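Local structure of uncharacterized protein (6ULO) at residues A[88-93]-A[201-206]; A[157-162]-A[269-274]; A[238-243]-A[288-293]; A[275-280]-A[301-306]. The protein is of unknown function but carries a domain related to Rossmann-like folds and is probably membrane-associated through a transmembrane helix in the full-length protein. All coordinates share one frame; numbering follows the deposited sequence. Where two conformers were deposited one is given.

Interaction 1: A[88-93]-A[201-206]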
loop_
_atom_site.group_PDB
_atom_site.type_symbol
_atom_site.label_atom_id
_atom_site.label_comp_id
_atom_site.label_asym_id
_atom_site.label_seq_id
_atom_site.Cartn_x
_atom_site.Cartn_y
_atom_site.Cartn_z
ATOM N N TYR A 88 -7.384 2.260 -0.735
ATOM C CA TYR A 88 -7.333 1.583 -2.029
ATOM C C TYR A 88 -6.015 0.807 -2.153
ATOM O O TYR A 88 -4.931 1.382 -2.019
ATOM C CB TYR A 88 -7.402 2.597 -3.169
ATOM C CG TYR A 88 -8.805 2.989 -3.576
ATOM C CD1 TYR A 88 -9.733 2.039 -3.995
ATOM C CD2 TYR A 88 -9.155 4.339 -3.688
ATOM C CE1 TYR A 88 -11.018 2.420 -4.459
ATOM C CE2 TYR A 88 -10.413 4.730 -4.174
ATOM C CZ TYR A 88 -11.315 3.759 -4.555
ATOM O OH TYR A 88 -12.520 4.165 -5.028
ATOM N N LEU A 89 -6.110 -0.477 -2.419
ATOM C CA LEU A 89 -4.947 -1.320 -2.694
ATOM C C LEU A 89 -5.000 -1.586 -4.183
ATOM O O LEU A 89 -5.735 -2.463 -4.642
ATOM C CB LEU A 89 -4.993 -2.603 -1.868
ATOM C CG LEU A 89 -5.051 -2.361 -0.355
ATOM C CD1 LEU A 89 -5.209 -3.678 0.347
ATOM C CD2 LEU A 89 -3.779 -1.689 0.123
ATOM N N MET A 90 -4.255 -0.801 -4.948
ATOM C CA MET A 90 -4.293 -0.875 -6.405
ATOM C C MET A 90 -3.029 -1.570 -6.884
ATOM O O MET A 90 -1.928 -1.060 -6.656
ATOM C CB MET A 90 -4.362 0.521 -7.041
ATOM C CG MET A 90 -4.454 0.424 -8.554
ATOM S SD MET A 90 -4.288 2.036 -9.422
ATOM C CE MET A 90 -2.517 2.204 -9.400
ATOM N N ASP A 91 -3.164 -2.701 -7.567
ATOM C CA ASP A 91 -1.995 -3.407 -8.078
ATOM C C ASP A 91 -2.301 -3.961 -9.460
ATOM O O ASP A 91 -3.461 -4.113 -9.853
ATOM C CB ASP A 91 -1.547 -4.504 -7.097
ATOM C CG ASP A 91 -0.081 -4.877 -7.227
ATOM O OD1 ASP A 91 0.729 -4.256 -6.495
ATOM O OD2 ASP A 91 0.238 -5.807 -8.021
ATOM N N PHE A 92 -1.252 -4.228 -10.225
ATOM C CA PHE A 92 -1.392 -4.714 -11.585
ATOM C C PHE A 92 -1.193 -6.209 -11.711
ATOM O O PHE A 92 -1.345 -6.743 -12.810
ATOM C CB PHE A 92 -0.429 -3.964 -12.520
ATOM C CG PHE A 92 -0.742 -4.110 -13.975
ATOM C CD1 PHE A 92 -1.982 -3.770 -14.470
ATOM C CD2 PHE A 92 0.235 -4.544 -14.860
ATOM C CE1 PHE A 92 -2.257 -3.881 -15.836
ATOM C CE2 PHE A 92 -0.041 -4.663 -16.215
ATOM C CZ PHE A 92 -1.287 -4.314 -16.688
ATOM N N THR A 93 -0.838 -6.899 -10.632
ATOM C CA THR A 93 -0.645 -8.345 -10.671
ATOM C C THR A 93 -1.831 -9.014 -9.971
ATOM O O THR A 93 -2.150 -8.681 -8.818
ATOM C CB THR A 93 0.688 -8.743 -10.014
ATOM O OG1 THR A 93 1.783 -8.064 -10.677
ATOM C CG2 THR A 93 0.910 -10.241 -10.138
ATOM N N ASN A 201 -4.291 3.803 -17.984
ATOM C CA ASN A 201 -5.054 5.005 -18.312
ATOM C C ASN A 201 -6.468 5.016 -17.744
ATOM O O ASN A 201 -7.247 5.921 -18.069
ATOM C CB ASN A 201 -5.040 5.305 -19.827
ATOM C CG ASN A 201 -5.719 4.210 -20.687
ATOM O OD1 ASN A 201 -6.411 3.344 -20.179
ATOM N ND2 ASN A 201 -5.522 4.275 -22.008
ATOM N N ILE A 202 -6.844 4.028 -16.945
ATOM C CA ILE A 202 -8.193 3.988 -16.381
ATOM C C ILE A 202 -8.178 4.122 -14.860
ATOM O O ILE A 202 -8.849 4.989 -14.298
ATOM C CB ILE A 202 -8.931 2.698 -16.785
ATOM C CG1 ILE A 202 -9.325 2.694 -18.270
ATOM C CG2 ILE A 202 -10.201 2.511 -15.959
ATOM C CD1 ILE A 202 -9.736 1.315 -18.766
ATOM N N THR A 203 -7.478 3.218 -14.157
ATOM C CA THR A 203 -7.737 3.072 -12.719
ATOM C C THR A 203 -7.237 4.252 -11.898
ATOM O O THR A 203 -7.953 4.780 -11.045
ATOM C CB THR A 203 -7.122 1.795 -12.189
ATOM O OG1 THR A 203 -7.597 0.716 -12.997
ATOM C CG2 THR A 203 -7.544 1.580 -10.732
ATOM N N LEU A 204 -5.991 4.654 -12.083
ATOM C CA LEU A 204 -5.436 5.675 -11.193
ATOM C C LEU A 204 -6.076 7.040 -11.454
ATOM O O LEU A 204 -6.396 7.776 -10.502
ATOM C CB LEU A 204 -3.911 5.670 -11.291
ATOM C CG LEU A 204 -3.138 6.535 -10.286
ATOM C CD1 LEU A 204 -3.529 6.211 -8.831
ATOM C CD2 LEU A 204 -1.653 6.305 -10.514
ATOM N N THR A 205 -6.338 7.356 -12.730
ATOM C CA THR A 205 -7.126 8.542 -13.036
ATOM C C THR A 205 -8.513 8.427 -12.436
ATOM O O THR A 205 -9.047 9.398 -11.875
ATOM C CB THR A 205 -7.195 8.757 -14.547
ATOM O OG1 THR A 205 -5.955 9.333 -14.960
ATOM C CG2 THR A 205 -8.325 9.741 -14.932
ATOM N N GLY A 206 -9.092 7.216 -12.497
ATOM C CA GLY A 206 -10.423 6.994 -11.955
ATOM C C GLY A 206 -10.485 7.222 -10.459
ATOM O O GLY A 206 -11.499 7.700 -9.948
#
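M90 on strand 86-91 meets T203 and L204 in the first turn of helix 203-214, a buried apolar contact between the central sheet and a helix lying over it. One methionine does all the reaching from the strand. With CG anti to the backbone N (chi1 -178°) the chain runs out nearly straight, then bends at chi3 (81°) and lays its thioether against the helix. The sulfur SD of M90 comes 3.5 Å from CG2 of T203, the two side chains sliding past each other in opposite directions. L204 is crossed at about a right angle: SD of M90 lies 4.1 Å from its CB, and CE of M90 4.2 Å from its CD1. The flexible thioether suits this place, since it can follow both a methyl and a leucine branch. Threonine suits its own by dividing its roles: CG2 faces the sulfur while the buried OG1 is satisfied by the carbonyl of R195. OE2 of E33 accepts from the backbone N of both I202 and T203, which would steady the helix start. Strand 86-91 runs parallel between 191-195 and 66-69; helix 203-214 belongs to the beta-alpha-beta crossover from 191-195 to 218-222, and L204 touches helix 234-241.

Interaction 2: A[157-162]-A[269-274]; sequences HKTNLM and EISTDR
T159 and M162, one helical turn apart on the long helix 139-166, receive I270 and S271 from the loop joining the antiparallel strands 249-255 and 277-282, a helix-to-loop contact at the surface. The apolar part centres on I270. Its CG2 lies 3.8 Å from CG2 of T159 as the two side chains pass in opposite directions, and 3.8 Å from CE of M162. Methionine and isoleucine approach tip to tip, because bends at chi2 (-78°) and chi3 (-71°) of M162 fold its terminal methyl round to the loop. The beta-branch of I270 offers CG2 to both partners, and the unbranched M162 can bend to bring its methyl to it. The polar part belongs to the two hydroxyls. OG of S271 is hydrogen-bonded first of all to OD1 of D51, while OG1 of T159 makes a weak bond back to the carbonyl of K155. Within the loop, T272 forms an ST turn, its OG1 accepting from N of R274 at 3.1 Å. A single water joins the hydroxyls across the contact, 2.7 Å from OG1 of T159 and donating to OG of S271 at 2.9 Å.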
loop_
_atom_site.group_PDB
_atom_site.type_symbol
_atom_site.label_atom_id
_atom_site.label_comp_id
_atom_site.label_asym_id
_atom_site.label_seq_id
_atom_site.Cartn_x
_atom_site.Cartn_y
_atom_site.Cartn_z
ATOM N N HIS A 157 5.358 -12.434 8.231
ATOM C CA HIS A 157 4.767 -12.180 9.538
ATOM C C HIS A 157 5.785 -12.402 10.657
ATOM O O HIS A 157 5.850 -11.617 11.606
ATOM C CB HIS A 157 3.550 -13.082 9.753
ATOM C CG HIS A 157 2.341 -12.641 8.992
ATOM N ND1 HIS A 157 1.250 -13.459 8.753
ATOM C CD2 HIS A 157 2.053 -11.450 8.409
ATOM C CE1 HIS A 157 0.346 -12.776 8.053
ATOM N NE2 HIS A 157 0.808 -11.559 7.838
ATOM N N LYS A 158 6.589 -13.465 10.567
ATOM C CA LYS A 158 7.569 -13.737 11.619
ATOM C C LYS A 158 8.656 -12.674 11.647
ATOM O O LYS A 158 9.104 -12.272 12.722
ATOM C CB LYS A 158 8.160 -15.127 11.440
ATOM C CG LYS A 158 7.087 -16.198 11.525
ATOM C CD LYS A 158 7.598 -17.570 11.116
ATOM C CE LYS A 158 6.425 -18.554 10.989
ATOM N NZ LYS A 158 5.666 -18.676 12.261
ATOM N N THR A 159 9.071 -12.194 10.468
ATOM C CA THR A 159 10.018 -11.093 10.383
ATOM C C THR A 159 9.425 -9.818 10.970
ATOM O O THR A 159 10.115 -9.093 11.697
ATOM C CB THR A 159 10.410 -10.898 8.925
ATOM O OG1 THR A 159 11.213 -12.018 8.549
ATOM C CG2 THR A 159 11.178 -9.598 8.732
ATOM N N ASN A 160 8.153 -9.506 10.645
ATOM C CA ASN A 160 7.547 -8.296 11.183
ATOM C C ASN A 160 7.498 -8.315 12.698
ATOM O O ASN A 160 7.677 -7.275 13.331
ATOM C CB ASN A 160 6.136 -8.074 10.612
ATOM C CG ASN A 160 6.161 -7.566 9.193
ATOM O OD1 ASN A 160 7.187 -7.159 8.682
ATOM N ND2 ASN A 160 5.022 -7.615 8.544
ATOM N N LEU A 161 7.177 -9.465 13.292
ATOM C CA LEU A 161 7.161 -9.522 14.745
ATOM C C LEU A 161 8.557 -9.225 15.287
ATOM O O LEU A 161 8.730 -8.403 16.190
ATOM C CB LEU A 161 6.681 -10.892 15.189
ATOM C CG LEU A 161 6.744 -11.179 16.683
ATOM C CD1 LEU A 161 5.979 -10.151 17.456
ATOM C CD2 LEU A 161 6.243 -12.587 16.954
ATOM N N MET A 162 9.568 -9.870 14.706
ATOM C CA MET A 162 10.948 -9.603 15.087
ATOM C C MET A 162 11.302 -8.124 14.982
ATOM O O MET A 162 11.885 -7.559 15.910
ATOM C CB MET A 162 11.849 -10.481 14.232
ATOM C CG MET A 162 13.343 -10.365 14.536
ATOM S SD MET A 162 14.155 -8.875 13.837
ATOM C CE MET A 162 14.152 -9.289 12.107
ATOM N N GLU A 269 19.015 -5.739 5.775
ATOM C CA GLU A 269 19.544 -7.006 5.307
ATOM C C GLU A 269 18.685 -8.203 5.683
ATOM O O GLU A 269 19.001 -9.315 5.244
ATOM C CB GLU A 269 20.947 -7.222 5.883
ATOM C CG GLU A 269 20.977 -7.497 7.404
ATOM C CD GLU A 269 20.926 -6.242 8.270
ATOM O OE1 GLU A 269 20.940 -5.112 7.727
ATOM O OE2 GLU A 269 20.868 -6.398 9.524
ATOM N N ILE A 270 17.631 -8.018 6.484
ATOM C CA ILE A 270 16.819 -9.159 6.913
ATOM C C ILE A 270 16.113 -9.809 5.722
ATOM O O ILE A 270 16.176 -11.032 5.531
ATOM C CB ILE A 270 15.828 -8.757 8.022
ATOM C CG1 ILE A 270 16.565 -8.175 9.229
ATOM C CG2 ILE A 270 14.998 -9.951 8.413
ATOM C CD1 ILE A 270 17.392 -9.166 9.992
ATOM N N SER A 271 15.439 -9.004 4.895
ATOM C CA SER A 271 14.590 -9.530 3.841
ATOM C C SER A 271 15.185 -9.385 2.451
ATOM O O SER A 271 14.616 -9.934 1.499
ATOM C CB SER A 271 13.211 -8.842 3.851
ATOM O OG SER A 271 12.513 -9.022 5.073
ATOM N N THR A 272 16.270 -8.635 2.294
ATOM C CA THR A 272 16.820 -8.407 0.959
ATOM C C THR A 272 18.298 -8.085 1.071
ATOM O O THR A 272 18.766 -7.583 2.091
ATOM C CB THR A 272 16.116 -7.261 0.218
ATOM O OG1 THR A 272 16.576 -7.216 -1.142
ATOM C CG2 THR A 272 16.416 -5.912 0.879
ATOM N N ASP A 273 19.019 -8.341 -0.017
ATOM C CA ASP A 273 20.393 -7.879 -0.154
ATOM C C ASP A 273 20.532 -6.708 -1.127
ATOM O O ASP A 273 21.659 -6.334 -1.466
ATOM C CB ASP A 273 21.345 -9.030 -0.508
ATOM C CG ASP A 273 21.039 -9.649 -1.847
ATOM O OD1 ASP A 273 20.035 -9.244 -2.477
ATOM O OD2 ASP A 273 21.804 -10.554 -2.268
ATOM N N ARG A 274 19.422 -6.107 -1.571
ATOM C CA ARG A 274 19.489 -4.973 -2.497
ATOM C C ARG A 274 18.427 -3.960 -2.079
ATOM O O ARG A 274 17.258 -4.103 -2.433
ATOM C CB ARG A 274 19.266 -5.431 -3.932
HETATM O O HOH W 1 11.670 -11.722 5.899
#

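Interaction 3: A[238-243]-A[288-293]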
loop_
_atom_site.group_PDB
_atom_site.type_symbol
_atom_site.label_atom_id
_atom_site.label_comp_id
_atom_site.label_asym_id
_atom_site.label_seq_id
_atom_site.Cartn_x
_atom_site.Cartn_y
_atom_site.Cartn_z
ATOM N N ASN A 238 -0.527 12.470 -15.811
ATOM C CA ASN A 238 -1.912 12.928 -15.767
ATOM C C ASN A 238 -2.646 12.377 -14.557
ATOM O O ASN A 238 -3.407 13.103 -13.902
ATOM C CB ASN A 238 -2.656 12.491 -17.028
ATOM C CG ASN A 238 -2.246 13.253 -18.234
ATOM O OD1 ASN A 238 -1.545 14.267 -18.160
ATOM N ND2 ASN A 238 -2.673 12.763 -19.375
ATOM N N SER A 239 -2.447 11.093 -14.244
ATOM C CA SER A 239 -3.213 10.540 -13.134
ATOM C C SER A 239 -2.763 11.130 -11.796
ATOM O O SER A 239 -3.611 11.412 -10.947
ATOM C CB SER A 239 -3.208 9.007 -13.131
ATOM O OG SER A 239 -1.896 8.529 -12.987
ATOM N N ILE A 240 -1.457 11.359 -11.593
ATOM C CA ILE A 240 -1.024 11.960 -10.334
ATOM C C ILE A 240 -1.488 13.411 -10.235
ATOM O O ILE A 240 -1.939 13.854 -9.172
ATOM C CB ILE A 240 0.488 11.796 -10.112
ATOM C CG1 ILE A 240 0.866 10.305 -10.139
ATOM C CG2 ILE A 240 0.904 12.475 -8.800
ATOM C CD1 ILE A 240 0.271 9.490 -9.055
ATOM N N LEU A 241 -1.411 14.169 -11.339
ATOM C CA LEU A 241 -1.912 15.540 -11.319
ATOM C C LEU A 241 -3.394 15.597 -11.016
ATOM O O LEU A 241 -3.872 16.585 -10.455
ATOM C CB LEU A 241 -1.611 16.238 -12.649
ATOM C CG LEU A 241 -0.286 17.010 -12.577
ATOM C CD1 LEU A 241 0.936 16.156 -12.269
ATOM C CD2 LEU A 241 -0.101 17.816 -13.852
ATOM N N ASN A 242 -4.139 14.561 -11.413
ATOM C CA ASN A 242 -5.580 14.532 -11.220
ATOM C C ASN A 242 -5.994 14.168 -9.800
ATOM O O ASN A 242 -7.169 14.295 -9.452
ATOM C CB ASN A 242 -6.205 13.547 -12.222
ATOM C CG ASN A 242 -7.696 13.614 -12.237
ATOM O OD1 ASN A 242 -8.290 14.692 -12.456
ATOM N ND2 ASN A 242 -8.329 12.461 -12.013
ATOM N N LEU A 243 -5.074 13.724 -8.956
ATOM C CA LEU A 243 -5.464 13.328 -7.599
ATOM C C LEU A 243 -5.784 14.566 -6.774
ATOM O O LEU A 243 -4.967 15.507 -6.740
ATOM C CB LEU A 243 -4.344 12.568 -6.891
ATOM C CG LEU A 243 -3.999 11.189 -7.447
ATOM C CD1 LEU A 243 -2.751 10.659 -6.729
ATOM C CD2 LEU A 243 -5.174 10.197 -7.303
ATOM N N LYS A 288 4.569 19.017 -8.998
ATOM C CA LYS A 288 5.472 19.962 -9.655
ATOM C C LYS A 288 6.544 19.238 -10.462
ATOM O O LYS A 288 6.824 19.593 -11.614
ATOM C CB LYS A 288 6.138 20.892 -8.638
ATOM C CG LYS A 288 5.224 21.765 -7.808
ATOM C CD LYS A 288 6.055 22.562 -6.778
ATOM C CE LYS A 288 5.227 23.591 -6.047
ATOM N NZ LYS A 288 4.705 24.670 -6.954
ATOM N N TRP A 289 7.202 18.240 -9.858
ATOM C CA TRP A 289 8.225 17.508 -10.602
ATOM C C TRP A 289 7.644 16.865 -11.851
ATOM O O TRP A 289 8.241 16.928 -12.928
ATOM C CB TRP A 289 8.891 16.456 -9.699
ATOM C CG TRP A 289 9.804 17.091 -8.705
ATOM C CD1 TRP A 289 9.494 17.490 -7.423
ATOM C CD2 TRP A 289 11.193 17.371 -8.888
ATOM N NE1 TRP A 289 10.616 18.035 -6.818
ATOM C CE2 TRP A 289 11.662 17.961 -7.696
ATOM C CE3 TRP A 289 12.086 17.195 -9.954
ATOM C CZ2 TRP A 289 12.972 18.381 -7.549
ATOM C CZ3 TRP A 289 13.391 17.609 -9.792
ATOM C CH2 TRP A 289 13.815 18.185 -8.604
ATOM N N LEU A 290 6.465 16.263 -11.730
ATOM C CA LEU A 290 5.862 15.571 -12.871
ATOM C C LEU A 290 5.436 16.533 -13.970
ATOM O O LEU A 290 5.353 16.121 -15.130
ATOM C CB LEU A 290 4.678 14.741 -12.390
ATOM C CG LEU A 290 5.012 13.561 -11.467
ATOM C CD1 LEU A 290 3.702 12.928 -11.069
ATOM C CD2 LEU A 290 5.923 12.600 -12.201
ATOM N N SER A 291 5.125 17.780 -13.631
ATOM C CA SER A 291 4.679 18.751 -14.621
ATOM C C SER A 291 5.835 19.449 -15.319
ATOM O O SER A 291 5.603 20.139 -16.304
ATOM C CB SER A 291 3.797 19.820 -13.957
ATOM O OG SER A 291 4.542 20.641 -13.077
ATOM N N SER A 292 7.069 19.291 -14.819
ATOM C CA SER A 292 8.223 20.071 -15.252
ATOM C C SER A 292 8.716 19.739 -16.658
ATOM O O SER A 292 9.413 20.563 -17.252
ATOM C CB SER A 292 9.376 19.859 -14.257
ATOM O OG SER A 292 9.957 18.548 -14.364
ATOM N N GLY A 293 8.385 18.567 -17.204
ATOM C CA GLY A 293 8.874 18.213 -18.523
ATOM C C GLY A 293 10.335 17.834 -18.592
ATOM O O GLY A 293 10.905 17.830 -19.685
#
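I240 and L241 of helix 234-241 pack against L290 of helix 283-291, a helix-to-helix contact within the row of helices lying on one face of the mixed sheet. CG of L290 stands anti to the carbonyl carbon and its chain then extends (chi2 178°), which carries CD1 to the branch point of I240: CD1 of L290 is 3.5 Å from CB of I240 and 3.6 Å from its CG2. The methyl nests against the beta-branch, where isoleucine presents carbon close to its backbone, while the far end of I240 leads away toward I221 of strand 218-222 and L204 of helix 203-214. On the outer side L241 slides past L290 in the opposite direction, with its CD1 4.0 Å from CB of L290; this leucine stays exposed, its CD2 lying loosely near CB of S291 (4.4 Å). The side-chain amide of Q287 adds a polar tie, its NE2 donating to the backbone carbonyl of I240. W289 O takes two donors, OG of S292 at 2.8 Å and N of S292 at 3.2 Å. G293 then leaves the helical path with positive phi (74°), which favours glycine. Helices packed side by side over a sheet whose parallel strands run in the order 3-2-1-4-5 are consistent with a Rossmann-like alpha/beta fold.

Interaction 4: A[275-280]-A[301-306]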
loop_
_atom_site.group_PDB
_atom_site.type_symbol
_atom_site.label_atom_id
_atom_site.label_comp_id
_atom_site.label_asym_id
_atom_site.label_seq_id
_atom_site.Cartn_x
_atom_site.Cartn_y
_atom_site.Cartn_z
ATOM N N GLY A 275 18.828 -2.917 -1.367
ATOM C CA GLY A 275 17.894 -1.934 -0.853
ATOM C C GLY A 275 17.863 -1.975 0.660
ATOM O O GLY A 275 18.517 -2.792 1.292
ATOM N N PHE A 276 17.154 -1.029 1.265
ATOM C CA PHE A 276 16.409 0.043 0.620
ATOM C C PHE A 276 16.698 1.342 1.352
ATOM O O PHE A 276 17.013 1.348 2.562
ATOM C CB PHE A 276 14.884 -0.229 0.699
ATOM C CG PHE A 276 14.435 -1.304 -0.211
ATOM C CD1 PHE A 276 14.248 -1.051 -1.568
ATOM C CD2 PHE A 276 14.212 -2.577 0.278
ATOM C CE1 PHE A 276 13.862 -2.071 -2.422
ATOM C CE2 PHE A 276 13.819 -3.588 -0.554
ATOM C CZ PHE A 276 13.656 -3.342 -1.904
ATOM N N HIS A 277 16.579 2.443 0.610
ATOM C CA HIS A 277 16.507 3.783 1.169
ATOM C C HIS A 277 15.067 4.264 1.019
ATOM O O HIS A 277 14.420 3.985 -0.000
ATOM C CB HIS A 277 17.482 4.690 0.400
ATOM C CG HIS A 277 17.609 6.069 0.960
ATOM N ND1 HIS A 277 18.636 6.427 1.816
ATOM C CD2 HIS A 277 16.890 7.195 0.742
ATOM C CE1 HIS A 277 18.515 7.709 2.122
ATOM N NE2 HIS A 277 17.468 8.202 1.476
ATOM N N TYR A 278 14.549 4.945 2.042
ATOM C CA TYR A 278 13.142 5.339 2.100
ATOM C C TYR A 278 13.029 6.804 1.712
ATOM O O TYR A 278 13.959 7.592 1.935
ATOM C CB TYR A 278 12.602 5.087 3.533
ATOM C CG TYR A 278 12.601 3.611 3.823
ATOM C CD1 TYR A 278 11.430 2.860 3.721
ATOM C CD2 TYR A 278 13.789 2.935 4.153
ATOM C CE1 TYR A 278 11.457 1.486 3.922
ATOM C CE2 TYR A 278 13.824 1.566 4.342
ATOM C CZ TYR A 278 12.646 0.851 4.233
ATOM O OH TYR A 278 12.666 -0.506 4.400
ATOM N N CYS A 279 11.879 7.201 1.188
ATOM C CA CYS A 279 11.718 8.576 0.745
ATOM C C CYS A 279 10.256 8.996 0.881
ATOM O O CYS A 279 9.339 8.265 0.471
ATOM C CB CYS A 279 12.185 8.697 -0.701
ATOM S SG CYS A 279 12.030 10.337 -1.428
ATOM N N VAL A 280 10.042 10.180 1.449
ATOM C CA VAL A 280 8.723 10.815 1.444
ATOM C C VAL A 280 8.815 12.144 0.691
ATOM O O VAL A 280 9.890 12.741 0.562
ATOM C CB VAL A 280 8.136 11.004 2.859
ATOM C CG1 VAL A 280 7.990 9.670 3.505
ATOM C CG2 VAL A 280 9.018 11.919 3.688
ATOM N N GLN A 301 16.278 10.745 -10.034
ATOM C CA GLN A 301 16.627 12.126 -10.340
ATOM C C GLN A 301 15.851 13.112 -9.470
ATOM O O GLN A 301 16.395 14.124 -9.024
ATOM C CB GLN A 301 16.397 12.398 -11.826
ATOM C CG GLN A 301 16.694 13.846 -12.207
ATOM C CD GLN A 301 16.506 14.130 -13.686
ATOM O OE1 GLN A 301 16.143 13.251 -14.468
ATOM N NE2 GLN A 301 16.747 15.375 -14.073
ATOM N N VAL A 302 14.568 12.836 -9.215
ATOM C CA VAL A 302 13.796 13.645 -8.269
ATOM C C VAL A 302 14.511 13.734 -6.922
ATOM O O VAL A 302 14.603 14.807 -6.306
ATOM C CB VAL A 302 12.376 13.056 -8.134
ATOM C CG1 VAL A 302 11.586 13.743 -7.011
ATOM C CG2 VAL A 302 11.631 13.168 -9.470
ATOM N N MET A 303 15.012 12.600 -6.445
ATOM C CA MET A 303 15.692 12.571 -5.147
ATOM C C MET A 303 17.082 13.222 -5.204
ATOM O O MET A 303 17.457 13.925 -4.270
ATOM C CB MET A 303 15.781 11.132 -4.649
ATOM C CG MET A 303 14.407 10.573 -4.307
ATOM S SD MET A 303 14.443 8.835 -3.838
ATOM C CE MET A 303 15.524 8.921 -2.395
ATOM N N VAL A 304 17.849 12.998 -6.282
ATOM C CA VAL A 304 19.169 13.620 -6.420
ATOM C C VAL A 304 19.044 15.132 -6.374
ATOM O O VAL A 304 19.814 15.815 -5.691
ATOM C CB VAL A 304 19.845 13.156 -7.723
ATOM C CG1 VAL A 304 21.064 14.051 -8.049
ATOM C CG2 VAL A 304 20.285 11.705 -7.607
ATOM N N GLU A 305 18.071 15.679 -7.111
ATOM C CA GLU A 305 17.920 17.121 -7.269
ATOM C C GLU A 305 17.070 17.751 -6.182
ATOM O O GLU A 305 17.213 18.949 -5.911
ATOM C CB GLU A 305 17.271 17.427 -8.618
ATOM C CG GLU A 305 18.136 17.029 -9.797
ATOM C CD GLU A 305 17.578 17.489 -11.127
ATOM O OE1 GLU A 305 16.575 18.237 -11.152
ATOM O OE2 GLU A 305 18.146 17.074 -12.154
ATOM N N GLY A 306 16.181 16.985 -5.564
ATOM C CA GLY A 306 15.230 17.594 -4.663
ATOM C C GLY A 306 15.268 17.106 -3.232
ATOM O O GLY A 306 14.546 17.640 -2.385
#
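M303 of helix 299-306 drops its side chain onto C279 and H277 of strand 277-282, and this buried inner face of the helix contrasts with a polar outer flank. On the packed side the two sulfurs are in contact, SG of C279 being 3.7 Å from SD of M303 and equally 3.7 Å from its CG. The cysteine thiol reaches this place because SG stands anti to its backbone N (chi1 179°). A bend at chi3 (60°) turns the methionine's terminal methyl so that CE of M303 lies 3.8 Å from CB of C279 and 3.8 Å from CD2 of H277. The methyl meets the imidazole obliquely. An unbranched, polarisable thioether can put its sulfur against the thiol and its methyl beside the ring at once. The histidine ring is in turn held by its nitrogens, ND1 bonding to the carbonyl of P263 and NE2 to the hydroxyl of T316, and F262 meets it edge-to-face. Toward the solvent the helix makes polar contacts instead. There NE2 of Q301 donates to OE2 of E305, one turn on, at 2.9 Å and 162°; the bond lies near the amide plane but comes from above the carboxylate. The other carboxylate oxygen of E305 forms a salt bridge with K294. Strand 277-282 lies antiparallel to 249-255 and parallel to 315-318, while helix 299-306 leans on W289 of helix 283-291 through V302 and E305, and on V318 of the sheet through V302.

From the N terminus, interaction 1 opens at strand 86-91 and closes at helix 203-214, spanning a largely helical part of the chain. Interaction 2 opens inside that loop, at 157-162, and closes at 269-274, so the two cross. It is crossed in turn by interaction 3, which runs from 238-243 to 288-293, and interaction 4 (275-280 to 301-306) crosses interaction 3; none nests within another. Interactions 1 and 3 touch through helices 203-214 and 234-241, and interactions 3 and 4 through W289. Interaction 2 stands on the opposite side of the chain's centre from both 1 and 3, fixing the loop that leads directly into interaction 4.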